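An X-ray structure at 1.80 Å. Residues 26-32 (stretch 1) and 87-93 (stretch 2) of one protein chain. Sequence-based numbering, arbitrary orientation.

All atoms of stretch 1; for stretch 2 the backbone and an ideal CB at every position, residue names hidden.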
# COMPACT_ATOMS: atom_id res chain seq x y z
N ARG A 26 3.82 -0.22 25.02
CA ARG A 26 5.26 -0.48 25.22
C ARG A 26 6.06 0.80 25.13
O ARG A 26 6.01 1.51 24.12
CB ARG A 26 5.76 -1.50 24.20
CG ARG A 26 5.15 -2.88 24.43
CD ARG A 26 5.43 -3.81 23.24
NE ARG A 26 4.78 -3.29 22.04
CZ ARG A 26 5.04 -3.70 20.79
NH1 ARG A 26 5.93 -4.67 20.57
NH2 ARG A 26 4.41 -3.14 19.78
N LEU A 27 6.83 1.06 26.18
CA LEU A 27 7.52 2.34 26.37
C LEU A 27 8.99 2.17 25.99
O LEU A 27 9.59 1.11 26.25
CB LEU A 27 7.40 2.71 27.86
CG LEU A 27 5.98 2.82 28.43
CD1 LEU A 27 6.06 3.09 29.93
CD2 LEU A 27 5.22 3.92 27.73
N SER A 28 9.58 3.21 25.39
CA SER A 28 10.99 3.17 25.01
C SER A 28 11.70 4.45 25.40
O SER A 28 11.10 5.54 25.32
CB SER A 28 11.14 2.97 23.49
OG SER A 28 10.70 1.67 23.08
N TRP A 29 12.95 4.34 25.81
CA TRP A 29 13.75 5.52 26.21
C TRP A 29 15.18 5.50 25.66
O TRP A 29 16.12 5.09 26.34
CB TRP A 29 13.70 5.79 27.73
CG TRP A 29 13.91 4.58 28.62
CD1 TRP A 29 15.11 4.11 29.10
CD2 TRP A 29 12.90 3.73 29.17
NE1 TRP A 29 14.89 3.00 29.89
CE2 TRP A 29 13.56 2.75 29.95
CE3 TRP A 29 11.50 3.68 29.06
CZ2 TRP A 29 12.87 1.74 30.63
CZ3 TRP A 29 10.81 2.70 29.77
CH2 TRP A 29 11.50 1.73 30.53
N PRO A 30 15.35 5.94 24.40
CA PRO A 30 16.71 6.13 23.91
C PRO A 30 17.46 7.06 24.89
O PRO A 30 16.85 7.98 25.47
CB PRO A 30 16.51 6.83 22.55
CG PRO A 30 15.07 6.62 22.18
CD PRO A 30 14.33 6.47 23.48
N MET A 31 18.74 6.80 25.11
CA MET A 31 19.51 7.65 26.01
C MET A 31 20.71 8.26 25.27
O MET A 31 21.16 7.72 24.28
CB MET A 31 19.97 6.86 27.23
CG MET A 31 18.86 6.50 28.21
SD MET A 31 19.33 5.02 29.17
CE MET A 31 19.07 3.73 27.95
N ALA A 32 21.20 9.40 25.76
CA ALA A 32 22.37 10.05 25.17
C ALA A 32 23.40 10.34 26.23
O ALA A 32 23.05 10.65 27.37
CB ALA A 32 21.97 11.33 24.45
N UNK A 87 0.07 10.74 31.36
CA UNK A 87 1.37 11.40 31.32
C UNK A 87 2.40 10.47 31.93
O UNK A 87 2.08 9.68 32.84
CB UNK A 87 1.34 12.74 32.06
N UNK A 88 3.60 10.47 31.36
CA UNK A 88 4.63 9.61 31.86
C UNK A 88 6.01 10.20 31.76
O UNK A 88 6.28 11.10 30.98
CB UNK A 88 4.59 8.27 31.12
N UNK A 89 6.89 9.62 32.55
CA UNK A 89 8.24 10.06 32.67
C UNK A 89 9.02 8.85 33.12
O UNK A 89 8.50 7.98 33.81
CB UNK A 89 8.38 11.24 33.63
N UNK A 90 10.28 8.78 32.71
CA UNK A 90 11.17 7.71 33.14
C UNK A 90 12.54 8.32 33.53
O UNK A 90 12.92 9.41 33.06
CB UNK A 90 11.33 6.66 32.04
N UNK A 91 13.24 7.61 34.40
CA UNK A 91 14.62 7.92 34.74
C UNK A 91 15.33 6.60 34.87
O UNK A 91 14.69 5.56 35.07
CB UNK A 91 14.73 8.75 36.02
N UNK A 92 16.64 6.63 34.69
CA UNK A 92 17.41 5.40 34.72
C UNK A 92 18.65 5.60 35.58
O UNK A 92 19.05 6.74 35.87
CB UNK A 92 17.79 4.96 33.31
N UNK A 93 19.25 4.48 35.95
CA UNK A 93 20.51 4.42 36.66
C UNK A 93 21.55 3.78 35.74
O UNK A 93 21.32 2.69 35.19
CB UNK A 93 20.37 3.64 37.97

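Stretch 2 runs as a continuous extended strand past stretch 1, with CA atoms 7.7 Å apart at Trp29 and position 90, too far for backbone pairing, so the contact is made mainly by side chains.

At position 87 the backbone is extended (phi/psi -93/143) and nothing of stretch 1 lies within 5.5 Å of the ideal CB. Stretch 1 therefore sets no preference here. The residue is Phe87, whose side chain comes no nearer than 10.6 Å, from its CB to Leu27 CD2.

At position 88 CA-to-CB points toward stretch 1, yet the ideal CB also has no neighbour within 5.5 Å. A gap must be bridged to reach the methyl groups of Leu27 and the ring of Trp29, which favours a long or broad apolar side chain: leucine, methionine or an aromatic. The deposited Trp88, with chi1 at 74° (p), fills it. Leu27 CD2 sits over one face of the indole in a CH-pi contact, 3.9 Å from the centroid of the six-membered ring and 8° off its normal. The ring edge meets the backbone, with Trp88 CH2 3.8 Å from Ser28 O, and also the neighbouring indole, with Trp88 CZ3 4.1 Å from Trp29 CE3.

Position 89 is out of reach of stretch 1, which leaves its choice open; it is Ser89, with its hydroxyl hydrogen-bonded elsewhere in the structure.

Position 90 again points toward stretch 1, and now the ideal CB is only 4.2 Å from Trp29 CE3. With the indole so near, a compact apolar side chain such as alanine, valine or isoleucine would suit. Val90 uses both methyls: CG2 lies over a face of the Trp29 ring, 3.8 Å from the centroid of its six-membered ring and 10° off the normal, while CG1 packs 3.8 Å from Trp29 CB.

The CA-to-CB bond at position 91 points away, so stretch 1 would tolerate polar, charged or apolar groups alike. Arg91 occupies it and touches a crystal neighbour.

At position 92 the direction returns toward stretch 1. The ideal CB is 4.4 Å from Met31 SD and 4.9 Å from Trp29 NE1, a largely apolar setting suited to valine, isoleucine or perhaps threonine. Val92 spans the two residues: CG2 is 3.8 Å from Met31 SD, and CG1 is 3.7 Å from Trp29 CD1 and 3.5 Å from Trp29 NE1, a packing contact, since a methyl group is no acceptor for the indole NH, which is hydrogen-bonded elsewhere in the structure.

Position 93 is beyond the reach of stretch 1, which gives no guide to its identity. Trp93 comes no nearer than 8.7 Å, from its CE3 to Trp29 NE1.

Stretch 2, residues 87-93: FWSVRVW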
# COMPACT_ATOMS: atom_id res chain seq x y z
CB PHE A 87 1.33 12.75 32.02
CG PHE A 87 0.50 13.77 31.31
CD1 PHE A 87 -0.87 13.83 31.51
CD2 PHE A 87 1.10 14.67 30.42
CE1 PHE A 87 -1.63 14.78 30.85
CE2 PHE A 87 0.34 15.62 29.76
CZ PHE A 87 -1.03 15.68 29.98
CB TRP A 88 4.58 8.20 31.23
CG TRP A 88 5.08 8.14 29.79
CD1 TRP A 88 4.45 8.62 28.70
CD2 TRP A 88 6.31 7.55 29.35
NE1 TRP A 88 5.23 8.39 27.58
CE2 TRP A 88 6.36 7.72 27.95
CE3 TRP A 88 7.36 6.89 30.00
CZ2 TRP A 88 7.42 7.23 27.17
CZ3 TRP A 88 8.44 6.42 29.23
CH2 TRP A 88 8.45 6.59 27.82
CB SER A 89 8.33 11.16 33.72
OG SER A 89 9.58 11.83 33.64
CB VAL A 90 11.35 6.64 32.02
CG1 VAL A 90 11.97 7.23 30.75
CG2 VAL A 90 12.14 5.45 32.49
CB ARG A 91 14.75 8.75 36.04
CG ARG A 91 14.26 8.05 37.29
CD ARG A 91 14.85 8.74 38.51
NE ARG A 91 14.29 8.22 39.75
CZ ARG A 91 14.46 8.80 40.93
NH1 ARG A 91 15.17 9.91 41.02
NH2 ARG A 91 13.91 8.25 42.02
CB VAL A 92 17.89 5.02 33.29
CG1 VAL A 92 16.72 4.80 32.34
CG2 VAL A 92 18.82 6.09 32.75
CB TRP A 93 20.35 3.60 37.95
CG TRP A 93 19.53 4.32 39.00
CD1 TRP A 93 20.00 4.99 40.10
CD2 TRP A 93 18.09 4.45 39.05
NE1 TRP A 93 18.96 5.53 40.82
CE2 TRP A 93 17.77 5.21 40.20
CE3 TRP A 93 17.03 3.99 38.24
CZ2 TRP A 93 16.45 5.53 40.55
CZ3 TRP A 93 15.73 4.31 38.59
CH2 TRP A 93 15.44 5.06 39.74
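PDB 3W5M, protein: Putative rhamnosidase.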